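Local coordinates for predicted flavin-nucleotide-binding protein from COG3576 family structurally related to pyridoxine 5'-phosphate oxidase (Lactobacillus delbrueckii subsp. bulgaricus, PDB 2HTD) that probably binds a flavin nucleotide and is related in structure to pyridoxamine 5'-phosphate oxidase, though its own activity is not established, at residues 43-53 with 77-85. Sequence-based numbering, arbitrary orientation.
With SO4 (sulfate ion), chain C.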
loop_
_atom_site.group_PDB
_atom_site.type_symbol
_atom_site.label_atom_id
_atom_site.label_comp_id
_atom_site.label_asym_id
_atom_site.label_seq_id
_atom_site.Cartn_x
_atom_site.Cartn_y
_atom_site.Cartn_z
ATOM N N LEU B 43 2.407 0.711 4.060
ATOM C CA LEU B 43 1.984 2.080 4.283
ATOM C C LEU B 43 1.916 2.833 2.969
ATOM O O LEU B 43 2.780 2.684 2.124
ATOM C CB LEU B 43 2.978 2.750 5.233
ATOM C CG LEU B 43 3.047 4.204 5.623
ATOM C CD1 LEU B 43 3.888 4.279 6.886
ATOM C CD2 LEU B 43 3.677 5.057 4.538
ATOM N N ALA B 44 0.912 3.696 2.847
ATOM C CA ALA B 44 0.682 4.476 1.647
ATOM C C ALA B 44 0.531 5.927 2.023
ATOM O O ALA B 44 -0.061 6.245 3.068
ATOM C CB ALA B 44 -0.570 3.992 0.901
ATOM N N THR B 45 1.094 6.790 1.180
ATOM C CA THR B 45 1.058 8.245 1.318
ATOM C C THR B 45 0.754 8.838 -0.045
ATOM O O THR B 45 0.686 8.132 -1.051
ATOM C CB THR B 45 2.407 8.814 1.842
ATOM O OG1 THR B 45 3.448 8.588 0.883
ATOM C CG2 THR B 45 2.776 8.220 3.204
ATOM N N VAL B 46 0.589 10.158 -0.072
ATOM C CA VAL B 46 0.203 10.876 -1.277
ATOM C C VAL B 46 1.261 11.908 -1.573
ATOM O O VAL B 46 1.665 12.691 -0.698
ATOM C CB VAL B 46 -1.117 11.581 -1.044
ATOM C CG1 VAL B 46 -1.577 12.259 -2.279
ATOM C CG2 VAL B 46 -2.180 10.615 -0.540
ATOM N N ASP B 47 1.722 11.916 -2.813
ATOM C CA ASP B 47 2.795 12.799 -3.226
ATOM C C ASP B 47 2.283 14.151 -3.628
ATOM O O ASP B 47 1.088 14.478 -3.500
ATOM C CB ASP B 47 3.684 12.153 -4.311
ATOM C CG ASP B 47 3.016 12.049 -5.671
ATOM O OD1 ASP B 47 2.090 12.828 -5.989
ATOM O OD2 ASP B 47 3.465 11.160 -6.442
ATOM N N ALA B 48 3.208 14.990 -4.078
ATOM C CA ALA B 48 2.889 16.368 -4.334
ATOM C C ALA B 48 1.914 16.578 -5.506
ATOM O O ALA B 48 1.294 17.632 -5.610
ATOM C CB ALA B 48 4.180 17.153 -4.576
ATOM N N ASP B 49 1.808 15.592 -6.391
ATOM C CA ASP B 49 0.887 15.663 -7.537
ATOM C C ASP B 49 -0.445 14.981 -7.228
ATOM O O ASP B 49 -1.304 14.897 -8.086
ATOM C CB ASP B 49 1.494 14.969 -8.757
ATOM C CG ASP B 49 2.898 15.456 -9.082
ATOM O OD1 ASP B 49 3.137 16.688 -9.065
ATOM O OD2 ASP B 49 3.760 14.583 -9.344
ATOM N N GLY B 50 -0.612 14.492 -6.017
ATOM C CA GLY B 50 -1.835 13.841 -5.633
ATOM C C GLY B 50 -1.840 12.359 -5.932
ATOM O O GLY B 50 -2.877 11.718 -5.846
ATOM N N ASN B 51 -0.675 11.798 -6.236
ATOM C CA ASN B 51 -0.582 10.379 -6.579
ATOM C C ASN B 51 -0.167 9.545 -5.405
ATOM O O ASN B 51 0.574 10.002 -4.545
ATOM C CB ASN B 51 0.414 10.195 -7.723
ATOM C CG ASN B 51 -0.113 10.778 -9.009
ATOM O OD1 ASN B 51 -1.324 10.688 -9.265
ATOM N ND2 ASN B 51 0.762 11.359 -9.839
ATOM N N PRO B 52 -0.615 8.287 -5.370
ATOM C CA PRO B 52 -0.210 7.428 -4.287
ATOM C C PRO B 52 1.232 6.937 -4.357
ATOM O O PRO B 52 1.836 6.873 -5.421
ATOM C CB PRO B 52 -1.151 6.248 -4.438
ATOM C CG PRO B 52 -1.456 6.211 -5.894
ATOM C CD PRO B 52 -1.557 7.609 -6.294
ATOM N N GLN B 53 1.733 6.576 -3.185
ATOM C CA GLN B 53 3.043 5.945 -2.997
ATOM C C GLN B 53 2.835 4.827 -2.000
ATOM O O GLN B 53 1.961 4.928 -1.153
ATOM C CB GLN B 53 4.040 6.967 -2.439
ATOM C CG GLN B 53 5.335 6.455 -1.754
ATOM C CD GLN B 53 5.185 5.773 -0.335
ATOM O OE1 GLN B 53 4.375 6.145 0.553
ATOM N NE2 GLN B 53 6.003 4.743 -0.131
ATOM N N GLU B 77 10.636 8.965 0.320
ATOM C CA GLU B 77 9.395 9.569 -0.206
ATOM C C GLU B 77 8.221 9.595 0.764
ATOM O O GLU B 77 7.553 10.617 0.853
ATOM C CB GLU B 77 8.922 8.908 -1.491
ATOM C CG GLU B 77 7.979 9.848 -2.252
ATOM C CD GLU B 77 7.274 9.214 -3.427
ATOM O OE1 GLU B 77 7.951 8.520 -4.247
ATOM O OE2 GLU B 77 6.040 9.453 -3.536
ATOM N N ALA B 78 7.950 8.491 1.457
ATOM C CA ALA B 78 6.890 8.497 2.452
ATOM C C ALA B 78 7.114 9.629 3.458
ATOM O O ALA B 78 6.200 10.345 3.812
ATOM C CB ALA B 78 6.787 7.165 3.173
ATOM N N TYR B 79 8.345 9.785 3.923
ATOM C CA TYR B 79 8.621 10.784 4.938
ATOM C C TYR B 79 8.418 12.171 4.368
ATOM O O TYR B 79 7.785 13.003 4.998
ATOM C CB TYR B 79 10.010 10.605 5.524
ATOM C CG TYR B 79 10.544 11.871 6.171
ATOM C CD1 TYR B 79 10.159 12.234 7.445
ATOM C CD2 TYR B 79 11.395 12.714 5.480
ATOM C CE1 TYR B 79 10.628 13.402 8.038
ATOM C CE2 TYR B 79 11.873 13.896 6.057
ATOM C CZ TYR B 79 11.475 14.232 7.345
ATOM O OH TYR B 79 11.954 15.406 7.934
ATOM N N GLU B 80 8.949 12.426 3.173
ATOM C CA GLU B 80 8.763 13.726 2.530
ATOM C C GLU B 80 7.277 14.011 2.299
ATOM O O GLU B 80 6.856 15.146 2.463
ATOM C CB GLU B 80 9.493 13.783 1.200
ATOM C CG GLU B 80 11.023 13.706 1.355
ATOM C CD GLU B 80 11.697 14.946 1.993
ATOM O OE1 GLU B 80 11.040 15.994 2.249
ATOM O OE2 GLU B 80 12.926 14.860 2.235
ATOM N N ASN B 81 6.480 12.997 1.937
ATOM C CA ASN B 81 5.025 13.204 1.747
ATOM C C ASN B 81 4.343 13.550 3.053
ATOM O O ASN B 81 3.516 14.469 3.121
ATOM C CB ASN B 81 4.329 12.015 1.109
ATOM C CG ASN B 81 4.783 11.749 -0.293
ATOM O OD1 ASN B 81 5.357 12.619 -0.950
ATOM N ND2 ASN B 81 4.538 10.535 -0.768
ATOM N N ILE B 82 4.731 12.843 4.111
ATOM C CA ILE B 82 4.171 13.090 5.439
ATOM C C ILE B 82 4.557 14.485 5.913
ATOM O O ILE B 82 3.722 15.209 6.448
ATOM C CB ILE B 82 4.592 12.024 6.441
ATOM C CG1 ILE B 82 3.832 10.711 6.173
ATOM C CG2 ILE B 82 4.341 12.512 7.897
ATOM C CD1 ILE B 82 4.392 9.456 6.890
ATOM N N LYS B 83 5.806 14.871 5.676
ATOM C CA LYS B 83 6.298 16.197 6.090
ATOM C C LYS B 83 5.550 17.295 5.337
ATOM O O LYS B 83 5.447 18.431 5.808
ATOM C CB LYS B 83 7.821 16.281 5.886
ATOM C CG LYS B 83 8.423 17.672 6.052
ATOM C CD LYS B 83 9.949 17.729 5.767
ATOM C CE LYS B 83 10.402 19.138 5.477
ATOM N NZ LYS B 83 11.832 19.307 5.840
ATOM N N ARG B 84 5.025 16.970 4.158
ATOM C CA ARG B 84 4.267 17.919 3.345
ATOM C C ARG B 84 2.768 17.899 3.665
ATOM O O ARG B 84 2.002 18.655 3.073
ATOM C CB ARG B 84 4.482 17.583 1.870
ATOM C CG ARG B 84 4.014 18.593 0.875
ATOM C CD ARG B 84 4.164 18.049 -0.538
ATOM N NE ARG B 84 5.561 17.745 -0.878
ATOM C CZ ARG B 84 6.056 16.528 -1.129
ATOM N NH1 ARG B 84 5.292 15.436 -1.102
ATOM N NH2 ARG B 84 7.348 16.400 -1.430
ATOM N N GLY B 85 2.358 17.046 4.590
ATOM C CA GLY B 85 0.978 17.023 5.086
ATOM C C GLY B 85 0.124 15.835 4.714
ATOM O O GLY B 85 -1.072 15.778 5.071
HETATM S S SO4 C . 10.670 5.389 0.650
HETATM O O1 SO4 C . 11.535 5.366 1.828
HETATM O O2 SO4 C . 9.351 5.853 1.057
HETATM O O3 SO4 C . 11.270 6.260 -0.366
HETATM O O4 SO4 C . 10.663 4.052 0.082
HETATM O O HOH W 1 2.359 15.400 -0.302
HETATM O O HOH W 2 5.214 9.158 -5.959
#
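With chi1 at 65°, Thr45 sets OG1 between its backbone N and carbonyl carbon, while Asn81, its CG anti to the carbonyl carbon (chi1 -65°), turns its amide to meet it. Asn81 ND2 donates to Thr45 OG1 over 2.8 Å, nearly straight at 172° and in the amide plane. Thr45 OG1 in turn donates to Gln53 OE1 (2.6 Å), so one hydroxyl links the helix to both strands of the hairpin. Arg84 NH1 donates to Asn81 OD1 at 2.8 Å, close to the guanidinium plane, and Ala48 CB lies over one guanidinium face, offset toward its rim. Replacing Asn81 by alanine is likely to deprive Thr45 OG1 of its donor and Arg84 NH1 of this acceptor. In this split-barrel fold of the pyridoxamine 5'-phosphate oxidase family, helix 77-83 lies against antiparallel strands 41-46 and 52-57, joined through the type I turn Asp47-Gly50. Asp49 N to Asp47 OD1 closes an Asx turn, and Asn51 N reaches the same oxygen from the opposite face of the carboxylate. Water 2 donates to both Asp47 OD2 and Glu77 OE2, probably easing the proximity of like charges 4.2 Å apart. At the helix start, Glu77 N and Ala78 N hydrogen-bond to a sulfate, probably from the crystallisation liquor, that Met20 N of the second subunit also holds.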